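Local coordinates for protein member of DUF4221 family (Bacteroides vulgatus, PDB 3S9J) that is of unknown function but folds as a six-bladed beta-propeller of the DUF4221 family, at residues A[90-95]-A[170-175]; A[149-154]-A[159-164]; A[211-216]-A[268-273]. All coordinates share one frame; numbering follows the deposited sequence.

Contact 1 (A[90-95]-A[170-175]); sequences SQYILV and QDLRTG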
loop_
_atom_site.group_PDB
_atom_site.type_symbol
_atom_site.label_atom_id
_atom_site.label_comp_id
_atom_site.label_asym_id
_atom_site.label_seq_id
_atom_site.Cartn_x
_atom_site.Cartn_y
_atom_site.Cartn_z
ATOM N N SER A 90 0.417 -14.716 -11.700
ATOM C CA SER A 90 -0.539 -15.540 -10.953
ATOM C C SER A 90 -0.104 -16.984 -10.800
ATOM O O SER A 90 -0.746 -17.745 -10.092
ATOM C CB SER A 90 -1.907 -15.509 -11.623
ATOM O OG SER A 90 -1.886 -16.162 -12.885
ATOM N N GLN A 91 1.009 -17.366 -11.416
ATOM C CA GLN A 91 1.471 -18.756 -11.322
ATOM C C GLN A 91 2.190 -19.062 -10.026
ATOM O O GLN A 91 2.322 -20.240 -9.632
ATOM C CB GLN A 91 2.398 -19.081 -12.501
ATOM C CG GLN A 91 1.725 -18.947 -13.866
ATOM C CD GLN A 91 0.423 -19.735 -13.976
ATOM O OE1 GLN A 91 0.361 -20.909 -13.626
ATOM N NE2 GLN A 91 -0.625 -19.076 -14.445
ATOM N N TYR A 92 2.652 -18.007 -9.355
ATOM C CA TYR A 92 3.357 -18.115 -8.088
ATOM C C TYR A 92 3.060 -16.869 -7.309
ATOM O O TYR A 92 3.490 -15.762 -7.667
ATOM C CB TYR A 92 4.870 -18.219 -8.355
ATOM C CG TYR A 92 5.731 -18.401 -7.088
ATOM C CD1 TYR A 92 5.888 -19.647 -6.497
ATOM C CD2 TYR A 92 6.388 -17.321 -6.521
ATOM C CE1 TYR A 92 6.702 -19.825 -5.362
ATOM C CE2 TYR A 92 7.185 -17.477 -5.377
ATOM C CZ TYR A 92 7.335 -18.724 -4.817
ATOM O OH TYR A 92 8.148 -18.871 -3.715
ATOM N N ILE A 93 2.245 -17.076 -6.287
ATOM C CA ILE A 93 1.677 -16.000 -5.473
ATOM C C ILE A 93 2.153 -16.191 -4.041
ATOM O O ILE A 93 2.135 -17.303 -3.523
ATOM C CB ILE A 93 0.123 -16.028 -5.533
ATOM C CG1 ILE A 93 -0.375 -15.565 -6.912
ATOM C CG2 ILE A 93 -0.518 -15.130 -4.389
ATOM C CD1 ILE A 93 -1.843 -16.016 -7.238
ATOM N N LEU A 94 2.552 -15.096 -3.402
ATOM C CA LEU A 94 2.932 -15.118 -2.004
ATOM C C LEU A 94 1.784 -14.521 -1.174
ATOM O O LEU A 94 1.204 -13.507 -1.549
ATOM C CB LEU A 94 4.228 -14.343 -1.798
ATOM C CG LEU A 94 5.489 -15.101 -2.270
ATOM C CD1 LEU A 94 6.711 -14.172 -2.302
ATOM C CD2 LEU A 94 5.715 -16.311 -1.352
ATOM N N VAL A 95 1.471 -15.175 -0.059
ATOM C CA VAL A 95 0.396 -14.695 0.795
ATOM C C VAL A 95 0.895 -14.550 2.222
ATOM O O VAL A 95 1.708 -15.327 2.711
ATOM C CB VAL A 95 -0.901 -15.567 0.767
ATOM C CG1 VAL A 95 -1.423 -15.772 -0.699
ATOM C CG2 VAL A 95 -0.688 -16.909 1.480
ATOM N N GLN A 170 12.873 -12.536 3.991
ATOM C CA GLN A 170 12.864 -13.967 4.211
ATOM C C GLN A 170 13.278 -14.686 2.948
ATOM O O GLN A 170 12.763 -14.419 1.854
ATOM C CB GLN A 170 11.466 -14.431 4.667
ATOM C CG GLN A 170 11.449 -15.924 4.972
ATOM C CD GLN A 170 10.257 -16.350 5.752
ATOM O OE1 GLN A 170 9.117 -15.960 5.430
ATOM N NE2 GLN A 170 10.483 -17.158 6.770
ATOM N N ASP A 171 14.220 -15.620 3.089
ATOM C CA ASP A 171 14.729 -16.368 1.966
ATOM C C ASP A 171 13.680 -17.394 1.593
ATOM O O ASP A 171 13.266 -18.199 2.421
ATOM C CB ASP A 171 16.058 -17.016 2.358
ATOM C CG ASP A 171 16.752 -17.647 1.193
ATOM O OD1 ASP A 171 16.234 -18.642 0.684
ATOM O OD2 ASP A 171 17.772 -17.111 0.731
ATOM N N LEU A 172 13.273 -17.403 0.330
ATOM C CA LEU A 172 12.208 -18.305 -0.114
ATOM C C LEU A 172 12.682 -19.760 -0.320
ATOM O O LEU A 172 11.880 -20.657 -0.529
ATOM C CB LEU A 172 11.582 -17.745 -1.391
ATOM C CG LEU A 172 10.906 -16.371 -1.221
ATOM C CD1 LEU A 172 10.553 -15.771 -2.577
ATOM C CD2 LEU A 172 9.669 -16.484 -0.302
ATOM N N ARG A 173 13.985 -20.003 -0.226
ATOM C CA ARG A 173 14.465 -21.392 -0.192
ATOM C C ARG A 173 14.602 -21.879 1.248
ATOM O O ARG A 173 14.086 -22.920 1.603
ATOM C CB ARG A 173 15.785 -21.562 -0.904
ATOM C CG ARG A 173 16.224 -23.046 -0.850
ATOM C CD ARG A 173 17.408 -23.356 -1.607
ATOM N NE ARG A 173 17.848 -24.732 -1.323
ATOM C CZ ARG A 173 17.313 -25.831 -1.856
ATOM N NH1 ARG A 173 16.292 -25.746 -2.717
ATOM N NH2 ARG A 173 17.789 -27.026 -1.539
ATOM N N THR A 174 15.309 -21.131 2.077
ATOM C CA THR A 174 15.723 -21.625 3.389
ATOM C C THR A 174 14.829 -21.190 4.559
ATOM O O THR A 174 14.977 -21.725 5.674
ATOM C CB THR A 174 17.166 -21.184 3.731
ATOM O OG1 THR A 174 17.183 -19.787 3.996
ATOM C CG2 THR A 174 18.177 -21.519 2.581
ATOM N N GLY A 175 13.992 -20.191 4.327
ATOM C CA GLY A 175 13.176 -19.587 5.383
ATOM C C GLY A 175 13.894 -18.598 6.290
ATOM O O GLY A 175 13.275 -18.011 7.185
#

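Contact 2 (A[149-154]-A[159-164]); sequences QEILKP and EDWPRT. With FMT (formic acid), chain E.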
loop_
_atom_site.group_PDB
_atom_site.type_symbol
_atom_site.label_atom_id
_atom_site.label_comp_id
_atom_site.label_asym_id
_atom_site.label_seq_id
_atom_site.Cartn_x
_atom_site.Cartn_y
_atom_site.Cartn_z
ATOM N N GLN A 149 8.727 -3.674 8.515
ATOM C CA GLN A 149 8.713 -4.100 9.898
ATOM C C GLN A 149 8.271 -2.941 10.820
ATOM O O GLN A 149 8.598 -1.777 10.570
ATOM C CB GLN A 149 10.091 -4.614 10.295
ATOM C CG GLN A 149 10.393 -5.939 9.608
ATOM C CD GLN A 149 9.589 -7.077 10.180
ATOM O OE1 GLN A 149 9.906 -7.600 11.255
ATOM N NE2 GLN A 149 8.557 -7.479 9.478
ATOM N N GLU A 150 7.493 -3.310 11.837
ATOM C CA GLU A 150 6.995 -2.339 12.816
ATOM C C GLU A 150 7.946 -2.293 14.034
ATOM O O GLU A 150 8.940 -3.034 14.098
ATOM C CB GLU A 150 5.530 -2.674 13.187
ATOM C CG GLU A 150 4.520 -2.476 12.010
ATOM C CD GLU A 150 3.060 -2.688 12.409
ATOM O OE1 GLU A 150 2.820 -2.901 13.613
ATOM O OE2 GLU A 150 2.146 -2.652 11.535
ATOM N N ILE A 151 7.678 -1.391 14.986
ATOM C CA ILE A 151 8.521 -1.265 16.179
ATOM C C ILE A 151 8.442 -2.491 17.120
ATOM O O ILE A 151 7.428 -3.153 17.192
ATOM C CB ILE A 151 8.198 0.037 16.961
ATOM C CG1 ILE A 151 6.740 0.027 17.433
ATOM C CG2 ILE A 151 8.488 1.244 16.068
ATOM C CD1 ILE A 151 6.342 1.193 18.323
ATOM N N LEU A 152 9.521 -2.773 17.838
ATOM C CA LEU A 152 9.629 -4.021 18.612
ATOM C C LEU A 152 9.376 -3.825 20.104
ATOM O O LEU A 152 9.521 -4.755 20.898
ATOM C CB LEU A 152 11.000 -4.670 18.384
ATOM C CG LEU A 152 11.228 -5.314 17.004
ATOM C CD1 LEU A 152 12.621 -5.977 16.973
ATOM C CD2 LEU A 152 10.090 -6.310 16.616
ATOM N N LYS A 153 9.001 -2.615 20.482
ATOM C CA LYS A 153 8.670 -2.338 21.867
ATOM C C LYS A 153 7.740 -1.147 21.899
ATOM O O LYS A 153 7.895 -0.230 21.097
ATOM C CB LYS A 153 9.931 -2.093 22.688
ATOM C CG LYS A 153 10.687 -0.812 22.392
ATOM C CD LYS A 153 11.789 -0.644 23.407
ATOM C CE LYS A 153 12.366 0.752 23.412
ATOM N NZ LYS A 153 12.952 1.126 24.734
ATOM N N PRO A 154 6.764 -1.163 22.819
ATOM C CA PRO A 154 5.725 -0.159 22.815
ATOM C C PRO A 154 6.191 1.256 23.228
ATOM O O PRO A 154 5.609 2.243 22.758
ATOM C CB PRO A 154 4.715 -0.706 23.827
ATOM C CG PRO A 154 5.538 -1.468 24.796
ATOM C CD PRO A 154 6.662 -2.060 23.989
ATOM N N GLU A 159 16.113 7.625 20.913
ATOM C CA GLU A 159 17.308 6.879 20.564
ATOM C C GLU A 159 16.992 5.562 19.879
ATOM O O GLU A 159 17.843 5.013 19.193
ATOM C CB GLU A 159 18.142 6.560 21.812
ATOM C CG GLU A 159 18.827 7.776 22.434
ATOM C CD GLU A 159 17.890 8.646 23.271
ATOM O OE1 GLU A 159 16.801 8.157 23.671
ATOM O OE2 GLU A 159 18.260 9.819 23.532
ATOM N N ASP A 160 15.786 5.045 20.093
ATOM C CA ASP A 160 15.427 3.743 19.563
ATOM C C ASP A 160 15.155 3.759 18.066
ATOM O O ASP A 160 15.420 2.773 17.411
ATOM C CB ASP A 160 14.222 3.188 20.313
ATOM C CG ASP A 160 14.519 2.943 21.770
ATOM O OD1 ASP A 160 15.606 2.406 22.044
ATOM O OD2 ASP A 160 13.675 3.270 22.636
ATOM N N TRP A 161 14.611 4.857 17.532
ATOM C CA TRP A 161 14.199 4.893 16.117
ATOM C C TRP A 161 15.342 4.504 15.151
ATOM O O TRP A 161 15.157 3.602 14.314
ATOM C CB TRP A 161 13.520 6.235 15.741
ATOM C CG TRP A 161 12.229 6.412 16.522
ATOM C CD1 TRP A 161 12.076 7.066 17.719
ATOM C CD2 TRP A 161 10.957 5.820 16.225
ATOM N NE1 TRP A 161 10.783 6.956 18.159
ATOM C CE2 TRP A 161 10.073 6.186 17.267
ATOM C CE3 TRP A 161 10.478 5.009 15.184
ATOM C CZ2 TRP A 161 8.736 5.808 17.273
ATOM C CZ3 TRP A 161 9.148 4.624 15.193
ATOM C CH2 TRP A 161 8.292 5.015 16.237
ATOM N N PRO A 162 16.530 5.133 15.284
ATOM C CA PRO A 162 17.637 4.794 14.375
ATOM C C PRO A 162 18.260 3.424 14.608
ATOM O O PRO A 162 19.145 3.019 13.849
ATOM C CB PRO A 162 18.686 5.891 14.638
ATOM C CG PRO A 162 18.052 6.901 15.456
ATOM C CD PRO A 162 16.848 6.308 16.120
ATOM N N ARG A 163 17.828 2.727 15.652
ATOM C CA ARG A 163 18.225 1.338 15.882
ATOM C C ARG A 163 17.121 0.345 15.508
ATOM O O ARG A 163 17.289 -0.857 15.702
ATOM C CB ARG A 163 18.594 1.139 17.354
ATOM C CG ARG A 163 19.760 1.982 17.815
ATOM C CD ARG A 163 20.291 1.439 19.128
ATOM N NE ARG A 163 19.388 1.736 20.242
ATOM C CZ ARG A 163 19.615 2.652 21.188
ATOM N NH1 ARG A 163 20.726 3.387 21.184
ATOM N NH2 ARG A 163 18.719 2.838 22.155
ATOM N N THR A 164 15.985 0.839 15.003
ATOM C CA THR A 164 14.866 -0.029 14.663
ATOM C C THR A 164 14.822 -0.210 13.147
ATOM O O THR A 164 14.830 0.757 12.400
ATOM C CB THR A 164 13.518 0.605 15.173
ATOM O OG1 THR A 164 13.576 0.754 16.602
ATOM C CG2 THR A 164 12.290 -0.243 14.772
HETATM C C FMT E . 16.132 -0.989 20.854
HETATM O O1 FMT E . 16.821 -0.014 20.554
HETATM O O2 FMT E . 15.271 -1.434 20.094
HETATM O O HOH W 1 12.081 -1.389 18.263
#

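Contact 3 (A[211-216]-A[268-273]); sequences RLVCGF and WHIMYD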
loop_
_atom_site.group_PDB
_atom_site.type_symbol
_atom_site.label_atom_id
_atom_site.label_comp_id
_atom_site.label_asym_id
_atom_site.label_seq_id
_atom_site.Cartn_x
_atom_site.Cartn_y
_atom_site.Cartn_z
ATOM N N ARG A 211 15.583 0.073 -6.944
ATOM C CA ARG A 211 15.491 1.273 -6.139
ATOM C C ARG A 211 14.223 1.239 -5.272
ATOM O O ARG A 211 13.121 1.075 -5.774
ATOM C CB ARG A 211 15.485 2.495 -7.072
ATOM C CG ARG A 211 15.279 3.832 -6.427
ATOM C CD ARG A 211 15.517 4.956 -7.428
ATOM N NE ARG A 211 16.949 5.081 -7.710
ATOM C CZ ARG A 211 17.474 5.587 -8.815
ATOM N NH1 ARG A 211 16.702 6.049 -9.790
ATOM N NH2 ARG A 211 18.791 5.624 -8.943
ATOM N N LEU A 212 14.428 1.428 -3.974
ATOM C CA LEU A 212 13.375 1.436 -2.977
ATOM C C LEU A 212 13.090 2.877 -2.616
ATOM O O LEU A 212 14.010 3.647 -2.356
ATOM C CB LEU A 212 13.835 0.719 -1.732
ATOM C CG LEU A 212 12.912 0.715 -0.508
ATOM C CD1 LEU A 212 11.579 0.006 -0.811
ATOM C CD2 LEU A 212 13.651 0.038 0.666
ATOM N N VAL A 213 11.810 3.222 -2.563
ATOM C CA VAL A 213 11.365 4.579 -2.201
ATOM C C VAL A 213 10.327 4.420 -1.085
ATOM O O VAL A 213 9.404 3.627 -1.228
ATOM C CB VAL A 213 10.743 5.312 -3.413
ATOM C CG1 VAL A 213 10.340 6.770 -3.022
ATOM C CG2 VAL A 213 11.717 5.263 -4.624
ATOM N N CYS A 214 10.523 5.118 0.036
ATOM C CA CYS A 214 9.644 5.080 1.198
ATOM C C CYS A 214 9.169 6.495 1.526
ATOM O O CYS A 214 9.969 7.435 1.554
ATOM C CB CYS A 214 10.339 4.533 2.418
ATOM S SG CYS A 214 11.033 2.874 2.173
ATOM N N GLY A 215 7.863 6.612 1.776
ATOM C CA GLY A 215 7.219 7.874 2.129
ATOM C C GLY A 215 6.474 7.744 3.449
ATOM O O GLY A 215 5.390 7.172 3.504
ATOM N N PHE A 216 7.075 8.275 4.516
ATOM C CA PHE A 216 6.419 8.346 5.819
ATOM C C PHE A 216 5.214 9.259 5.697
ATOM O O PHE A 216 5.290 10.320 5.114
ATOM C CB PHE A 216 7.380 8.836 6.940
ATOM C CG PHE A 216 8.286 7.760 7.442
ATOM C CD1 PHE A 216 7.879 6.917 8.463
ATOM C CD2 PHE A 216 9.505 7.541 6.834
ATOM C CE1 PHE A 216 8.677 5.895 8.887
ATOM C CE2 PHE A 216 10.306 6.506 7.226
ATOM C CZ PHE A 216 9.913 5.688 8.276
ATOM N N TRP A 268 0.014 9.646 1.910
ATOM C CA TRP A 268 -0.463 8.258 1.864
ATOM C C TRP A 268 0.416 7.480 0.873
ATOM O O TRP A 268 1.623 7.427 1.099
ATOM C CB TRP A 268 -1.983 8.161 1.622
ATOM C CG TRP A 268 -2.578 6.860 2.087
ATOM C CD1 TRP A 268 -3.142 5.889 1.314
ATOM C CD2 TRP A 268 -2.651 6.396 3.427
ATOM N NE1 TRP A 268 -3.570 4.853 2.096
ATOM C CE2 TRP A 268 -3.271 5.129 3.400
ATOM C CE3 TRP A 268 -2.234 6.915 4.661
ATOM C CZ2 TRP A 268 -3.508 4.396 4.543
ATOM C CZ3 TRP A 268 -2.477 6.162 5.809
ATOM C CH2 TRP A 268 -3.107 4.914 5.737
ATOM N N HIS A 269 -0.135 6.906 -0.207
ATOM C CA HIS A 269 0.666 6.082 -1.104
ATOM C C HIS A 269 1.873 6.818 -1.678
ATOM O O HIS A 269 1.789 8.006 -2.040
ATOM C CB HIS A 269 -0.106 5.630 -2.348
ATOM C CG HIS A 269 -1.449 5.027 -2.101
ATOM N ND1 HIS A 269 -1.630 3.852 -1.395
ATOM C CD2 HIS A 269 -2.657 5.365 -2.600
ATOM C CE1 HIS A 269 -2.907 3.522 -1.436
ATOM N NE2 HIS A 269 -3.555 4.431 -2.153
ATOM N N ILE A 270 2.972 6.089 -1.825
ATOM C CA ILE A 270 3.960 6.406 -2.844
ATOM C C ILE A 270 3.928 5.248 -3.851
ATOM O O ILE A 270 3.998 4.082 -3.482
ATOM C CB ILE A 270 5.382 6.699 -2.254
ATOM C CG1 ILE A 270 6.389 7.131 -3.356
ATOM C CG2 ILE A 270 5.923 5.506 -1.461
ATOM C CD1 ILE A 270 6.048 8.487 -4.014
HETATM N N MSE A 271 3.815 5.583 -5.134
HETATM C CA MSE A 271 3.637 4.582 -6.176
HETATM C C MSE A 271 4.563 4.867 -7.344
HETATM O O MSE A 271 4.599 5.984 -7.855
HETATM C CB MSE A 271 2.189 4.568 -6.671
HETATM C CG MSE A 271 1.214 4.335 -5.625
HETATM SE SE MSE A 271 -0.581 4.237 -6.407
HETATM C CE MSE A 271 -0.452 3.228 -7.638
ATOM N N TYR A 272 5.282 3.839 -7.785
ATOM C CA TYR A 272 6.113 3.936 -8.968
ATOM C C TYR A 272 5.314 3.532 -10.192
ATOM O O TYR A 272 4.581 2.558 -10.155
ATOM C CB TYR A 272 7.334 3.014 -8.835
ATOM C CG TYR A 272 8.212 3.014 -10.057
ATOM C CD1 TYR A 272 8.717 4.187 -10.550
ATOM C CD2 TYR A 272 8.553 1.838 -10.693
ATOM C CE1 TYR A 272 9.514 4.202 -11.685
ATOM C CE2 TYR A 272 9.363 1.844 -11.839
ATOM C CZ TYR A 272 9.839 3.019 -12.322
ATOM O OH TYR A 272 10.643 3.073 -13.453
ATOM N N ASP A 273 5.439 4.312 -11.263
ATOM C CA ASP A 273 4.817 4.034 -12.550
ATOM C C ASP A 273 5.922 3.501 -13.478
ATOM O O ASP A 273 6.755 4.282 -13.975
ATOM C CB ASP A 273 4.218 5.343 -13.098
ATOM C CG ASP A 273 3.515 5.185 -14.439
ATOM O OD1 ASP A 273 3.875 4.267 -15.228
ATOM O OD2 ASP A 273 2.588 6.012 -14.692
HETATM O O HOH W 2 3.944 8.782 1.605
#

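Contact 1 (A[90-95]-A[170-175])
Y92, L94 and L172 form a small van der Waals seam between two consecutive blades of the propeller. L172 supplies both of its methyl ends. Its CD2 lies 4.1 Å from CD2 of L94, the two leucines making an apolar pair that meets tip to tip, while its CD1 sits 4.1 Å from OH of Y92, whose side chain runs slantwise past the leucine. The tyrosine takes part because its ring is swung anti to its own backbone nitrogen (chi1 -177°), which carries the phenol oxygen out to CD1 of L172, beside the methyl that meets L94.

In the six-bladed fold, L94 belongs to the second strand of the sheet that starts with strand 84-86, and L172 directly follows the third strand of the next sheet. The leucine therefore projects from a turn at the end of a strand. There, OD1 of D171 closes an Asx turn with N of R173 (2.8 Å) and, with N of T174 as well (3.0 Å, from above the carboxylate plane), an Asx motif. The backbone bond from N of G175 to O of D171 closes the turn, and NE2 of Q170 donates almost straight to O of G175 (2.9 Å, 173°). Y116 of strand 112-117, in the neighbouring blade, bonds through its hydroxyl to O of L172, while I145 of L172's own blade touches both leucines.

Contact 2 (A[149-154]-A[159-164])
I151 meets W161 and T164 in the apolar part of this contact. Methyl CG2 of I151 approaches the six-membered end of the indole obliquely, 3.6 Å from CZ3 of W161, and lies 4.3 Å from CG2 of T164.

The charged part is a network of K153, D160 and R163. The extended lysine crosses the aspartate at about a right angle, and NZ of K153 makes a salt bridge by distance, 3.1 Å from OD2 of D160; CE sits at least as close, so the lysine end is doubtful in detail. That oxygen also accepts from N of K157. NH2 of R163 reaches OD1 of D160 at 3.1 Å, on the anti side and well out of the carboxylate plane. A formic acid molecule, probably from the crystallisation liquor, takes a straight bond from NE of R163 (3.1 Å to O1, 175°). An alanine at D160 removes the carboxylate between K153 and R163, and would probably leave both charges and the K157 amide without their mate and the lysine end free to swing.

Hydrogen bonding adds a water that accepts from N of L152 and donates to OG1 of T164. That hydroxyl donates to O of D160 at 2.9 Å, from above the carbonyl plane.

Both segments lie between strands 144-148 and 165-171, where the W161 ring meets F188 and Y199, and I195 of strand 195-197 touches W161 and I151.

Contact 3 (A[211-216]-A[268-273])
I270 packs against V213 and the backbone around G215 in a buried contact that combines an apolar pair with a water bridge. The side chains of V213 and I270 cross at about a right angle, with CG1 of V213 4.0 Å from CG1 of I270. In both residues CG1 stands anti to the backbone N (chi1 -177° for V213, -176° for I270), which turns these two branches to each other. The other branch of I270 lies over the opposing main chain: its CG2 is 3.9 Å from N of G215 and 4.0 Å from O of V213. The lack of a side chain at G215 matters here, since a beta carbon would point toward I270 and come within about 3.8 Å of its CB. At the G215 end, O of G215 and O of W268 lie 4.5 Å apart, and a water donates to both, at 2.9 Å to O of G215 and 2.7 Å to O of W268.

The two strands run nearly antiparallel (164°) with their axes 7.1 Å apart at closest approach, yet they belong to consecutive blades. Strand 211-216 pairs through its backbone with strand 201-206, and residues of that strand also hold the opposite side: S202 OG bonds to N of I270, and D204 OD2 to N of Y272. N135 ND2 bonds to O of I270. CD1 of W268 lies over the face of the H269 ring, whose nitrogens are taken up by N135 N and Y328 O, while NE1 of W268 bonds to O of Y133.

The blades thus meet here through hydrocarbon packing, and the water, donating to both carbonyls, satisfies two buried acceptors on opposing strands and probably helps bridge them.

In the fold
Along the chain, contact 2 is nested inside the loop closed by contact 1, and contact 3 follows in series. The centres of contacts 1 and 2 are about 26 Å apart, those of 1 and 3 about 23 Å, and those of 2 and 3 about 21 Å; none touches another. The sheet running from strand 139-141 to strand 177-183 links the first two: its third strand leads into segment 170-175, and the excursion between its second and third strands holds contact 2. Contacts 1 and 3, centred about 19 Å and 9 Å from the chain centre, help close the ring between adjacent blades at an outer and an inner radius, whereas contact 2 orders a loop within one blade.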